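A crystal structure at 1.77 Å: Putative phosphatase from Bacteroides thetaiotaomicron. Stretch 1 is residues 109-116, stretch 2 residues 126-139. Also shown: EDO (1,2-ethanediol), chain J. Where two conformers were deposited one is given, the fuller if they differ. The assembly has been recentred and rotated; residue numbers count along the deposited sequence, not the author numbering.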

# COMPACT_ATOMS: atom_id res chain seq x y z
N THR A 109 -12.28 13.06 20.96
CA THR A 109 -12.65 14.48 21.02
C THR A 109 -12.08 15.05 22.32
O THR A 109 -12.46 14.61 23.40
CB THR A 109 -14.17 14.68 20.94
OG1 THR A 109 -14.66 14.11 19.71
CG2 THR A 109 -14.54 16.20 20.98
N LEU A 110 -11.16 16.00 22.19
CA LEU A 110 -10.49 16.61 23.35
C LEU A 110 -11.35 17.67 24.04
O LEU A 110 -11.55 17.64 25.26
CB LEU A 110 -9.18 17.28 22.91
CG LEU A 110 -8.34 17.95 23.99
CD1 LEU A 110 -7.70 16.88 24.90
CD2 LEU A 110 -7.31 18.90 23.39
N CYS A 111 -11.81 18.65 23.28
CA CYS A 111 -12.60 19.74 23.85
C CYS A 111 -13.40 20.44 22.78
O CYS A 111 -13.14 20.24 21.58
CB CYS A 111 -11.71 20.74 24.57
SG CYS A 111 -10.45 21.50 23.55
N GLY A 112 -14.35 21.26 23.21
CA GLY A 112 -15.26 21.93 22.29
C GLY A 112 -16.50 21.08 22.09
O GLY A 112 -16.50 19.87 22.38
N TYR A 113 -17.58 21.72 21.65
CA TYR A 113 -18.83 21.03 21.35
C TYR A 113 -19.73 21.91 20.51
O TYR A 113 -19.53 23.13 20.41
CB TYR A 113 -19.58 20.59 22.61
CG TYR A 113 -20.19 21.71 23.43
CD1 TYR A 113 -19.41 22.46 24.31
CD2 TYR A 113 -21.54 22.00 23.34
CE1 TYR A 113 -19.97 23.48 25.07
CE2 TYR A 113 -22.11 23.01 24.10
CZ TYR A 113 -21.32 23.75 24.96
OH TYR A 113 -21.88 24.75 25.72
N ARG A 114 -20.72 21.28 19.91
CA ARG A 114 -21.68 21.96 19.08
C ARG A 114 -23.04 21.37 19.44
O ARG A 114 -23.27 20.18 19.17
CB ARG A 114 -21.32 21.75 17.61
CG ARG A 114 -22.19 22.44 16.62
CD ARG A 114 -21.85 22.00 15.19
NE ARG A 114 -22.87 22.44 14.24
CZ ARG A 114 -22.68 23.23 13.19
NH1 ARG A 114 -21.48 23.67 12.85
NH2 ARG A 114 -23.72 23.54 12.42
N ASN A 115 -23.91 22.17 20.07
CA ASN A 115 -25.24 21.68 20.46
C ASN A 115 -26.19 21.66 19.26
O ASN A 115 -25.81 22.05 18.15
CB ASN A 115 -25.80 22.46 21.69
CG ASN A 115 -26.08 23.94 21.41
OD1 ASN A 115 -26.41 24.33 20.29
ND2 ASN A 115 -25.97 24.76 22.45
N ASN A 116 -27.43 21.19 19.45
CA ASN A 116 -28.37 21.07 18.32
C ASN A 116 -28.75 22.40 17.67
O ASN A 116 -29.10 22.42 16.49
CB ASN A 116 -29.64 20.30 18.72
CG ASN A 116 -30.29 20.84 19.96
OD1 ASN A 116 -29.62 21.06 20.97
ND2 ASN A 116 -31.60 21.06 19.91
C1 EDO J . -15.07 17.06 26.53
O1 EDO J . -14.48 15.80 26.84
C2 EDO J . -15.41 17.12 25.04
O2 EDO J . -16.51 18.01 24.80
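Stretch 2 126-139: PFDGPEGVKCCGFS

No direct hydrogen bond joins the two stretches, although 578 Å² of surface is buried between them; four ordered waters and a bound 1,2-ethanediol bridge the polar groups, and the remaining contact is packing. Stretch 2 (126-139) has no regular helix or strand over most of its length and lies against stretch 1 as an irregular loop. Stretch 1 enters as a strand at Thr109 and Leu110, turns a corner at Cys111 and continues in extended conformation through Tyr113 (phi/psi -164/164). The CA atoms pair most closely at two places: Cys111 CA lies 5.1 Å from Phe127 CA, and Gly112 CA lies 4.4 Å from Cys136 CA. The pairs rise together in sequence, but one step in stretch 1 answers nine in stretch 2, so there is no running strand register. Between these points stretch 2 loops out through Gly129 to Val133 and returns, its two limbs tied by Cys135 N donating to Pro126 O (2.8 Å). The outer turn is held by Val133 N and Lys134 N, which both donate to Pro130 O (2.9 and 3.0 Å).

Cys111, chi1 p, points toward stretch 2 and is buried among its side chains. Its SG sits over one face of the Phe127 ring, 4.2 Å from the centroid, and touches Phe138 CZ at 3.8 Å; its CB packs 3.7 Å from Phe127 CD1 and 3.9 Å from Cys135 SG. Leu110 points sideways, but its end comes nearer and brings CG to 3.9 Å from Phe127 CE2. At Gly112 the absence of a side chain matters: an ideal CB would lie 3.0 Å from Phe138 CD2, a clash, and the backbone angles (92/159) by themselves call for glycine. Gly112 CA can thus approach Phe138 CE2 to 3.8 Å; it also lies 3.7 Å from Cys135 O.

Tyr113 has the largest covered area, 129 Å². Its CA-to-CB bond points sideways, yet the ring reaches stretch 2. Lys134 CE lies over one face, 4.1 Å from the centroid, in a CH-pi contact; Cys135 O approaches the ring edge, 3.8 Å from Tyr113 CD1; and Cys136 CB packs 3.7 Å from Tyr113 CE1. The phenolic OH comes within 3.5 Å of Glu131 CB.

Water 1 accepts from Gly112 N (2.8 Å from its O) and donates to Phe127 O (2.8 Å) and Cys135 O (2.7 Å), so one backbone amide is linked to both limbs of stretch 2. Water 2 accepts from Tyr113 N and Gly137 N, its O at 3.1 and 2.9 Å. The O of water 3, 2.8 Å from Tyr113 OH, accepts from Gly132 N (2.7 Å) and donates to Lys134 O (2.8 Å). Water 4, its O 2.7 Å from Tyr113 OH, adds weak bonds to Asn115 ND2 and Glu131 OE1, both 3.3 Å. The 1,2-ethanediol, probably from the crystallisation liquor, adds another bridge: O2 donates to Gly112 O (3.1 Å), O1 to Asp128 OD1 (2.8 Å), and Lys134 NZ gives O2 a weak bond (3.4 Å).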

# COMPACT_ATOMS: atom_id res chain seq x y z
N PRO A 126 -12.67 25.14 31.41
CA PRO A 126 -12.30 23.73 31.45
C PRO A 126 -12.74 22.92 30.23
O PRO A 126 -13.78 23.22 29.62
CB PRO A 126 -13.01 23.22 32.73
CG PRO A 126 -14.19 24.11 32.86
CD PRO A 126 -13.74 25.45 32.38
N PHE A 127 -11.95 21.90 29.86
CA PHE A 127 -12.33 21.05 28.74
C PHE A 127 -13.64 20.30 29.03
O PHE A 127 -14.43 20.07 28.13
CB PHE A 127 -11.29 19.98 28.39
CG PHE A 127 -9.95 20.50 27.91
CD1 PHE A 127 -9.75 21.82 27.54
CD2 PHE A 127 -8.92 19.60 27.70
CE1 PHE A 127 -8.52 22.26 27.08
CE2 PHE A 127 -7.69 20.02 27.22
CZ PHE A 127 -7.49 21.36 26.91
N ASP A 128 -13.82 19.89 30.29
CA ASP A 128 -14.99 19.11 30.71
C ASP A 128 -15.92 19.91 31.61
O ASP A 128 -15.53 20.91 32.19
CB ASP A 128 -14.53 17.88 31.48
CG ASP A 128 -13.71 16.94 30.63
OD1 ASP A 128 -14.09 16.70 29.46
OD2 ASP A 128 -12.69 16.44 31.14
N GLY A 129 -17.16 19.44 31.72
CA GLY A 129 -18.18 20.08 32.55
C GLY A 129 -19.49 20.17 31.81
O GLY A 129 -19.60 19.71 30.67
N PRO A 130 -20.51 20.76 32.46
CA PRO A 130 -21.81 20.92 31.82
C PRO A 130 -21.77 22.06 30.80
O PRO A 130 -20.94 22.96 30.91
CB PRO A 130 -22.73 21.30 32.99
CG PRO A 130 -21.85 21.97 33.96
CD PRO A 130 -20.50 21.30 33.83
N GLU A 131 -22.67 22.01 29.81
CA GLU A 131 -22.77 23.08 28.83
C GLU A 131 -23.04 24.36 29.63
O GLU A 131 -23.79 24.32 30.61
CB GLU A 131 -23.86 22.77 27.80
CG GLU A 131 -23.62 21.45 27.03
CD GLU A 131 -24.58 21.22 25.86
OE1 GLU A 131 -25.48 22.06 25.63
OE2 GLU A 131 -24.41 20.20 25.15
N GLY A 132 -22.39 25.46 29.27
CA GLY A 132 -22.47 26.70 30.06
C GLY A 132 -21.21 26.90 30.88
O GLY A 132 -20.87 28.01 31.26
N VAL A 133 -20.51 25.80 31.15
CA VAL A 133 -19.24 25.84 31.88
C VAL A 133 -18.08 25.36 30.99
O VAL A 133 -17.08 26.07 30.85
CB VAL A 133 -19.28 24.97 33.14
CG1 VAL A 133 -17.93 25.01 33.86
CG2 VAL A 133 -20.42 25.42 34.07
N LYS A 134 -18.20 24.17 30.40
CA LYS A 134 -17.10 23.65 29.58
C LYS A 134 -16.84 24.58 28.39
O LYS A 134 -17.75 25.24 27.87
CB LYS A 134 -17.30 22.19 29.15
CG LYS A 134 -18.44 21.89 28.20
CD LYS A 134 -18.35 20.43 27.73
CE LYS A 134 -19.60 20.00 26.96
NZ LYS A 134 -19.48 18.61 26.44
N CYS A 135 -15.58 24.62 27.96
CA CYS A 135 -15.16 25.51 26.90
C CYS A 135 -15.72 25.15 25.51
O CYS A 135 -16.07 24.00 25.23
CB CYS A 135 -13.63 25.60 26.85
SG CYS A 135 -12.81 24.10 26.22
N CYS A 136 -15.80 26.16 24.67
CA CYS A 136 -16.31 26.04 23.32
C CYS A 136 -15.88 27.24 22.48
O CYS A 136 -15.39 28.24 23.02
CB CYS A 136 -17.83 25.90 23.32
SG CYS A 136 -18.74 27.23 24.22
N GLY A 137 -16.04 27.13 21.17
CA GLY A 137 -15.68 28.20 20.23
C GLY A 137 -15.22 27.52 18.96
O GLY A 137 -16.04 26.90 18.26
N PHE A 138 -13.93 27.65 18.66
CA PHE A 138 -13.25 26.94 17.56
C PHE A 138 -13.92 26.95 16.18
O PHE A 138 -13.66 26.04 15.38
CB PHE A 138 -13.09 25.45 17.96
CG PHE A 138 -12.45 25.23 19.31
CD1 PHE A 138 -11.10 25.45 19.48
CD2 PHE A 138 -13.21 24.81 20.40
CE1 PHE A 138 -10.50 25.26 20.71
CE2 PHE A 138 -12.61 24.60 21.65
CZ PHE A 138 -11.26 24.83 21.80
N SER A 139 -14.68 28.00 15.86
CA SER A 139 -15.53 27.98 14.66
C SER A 139 -14.97 28.59 13.38
O SER A 139 -15.47 28.31 12.29
CB SER A 139 -16.88 28.62 15.01
OG SER A 139 -16.75 29.97 15.41
O HOH W 1 -15.30 21.46 25.86
O HOH W 2 -17.13 24.53 20.45
O HOH W 3 -20.35 26.18 27.60
O HOH W 4 -24.50 25.25 25.40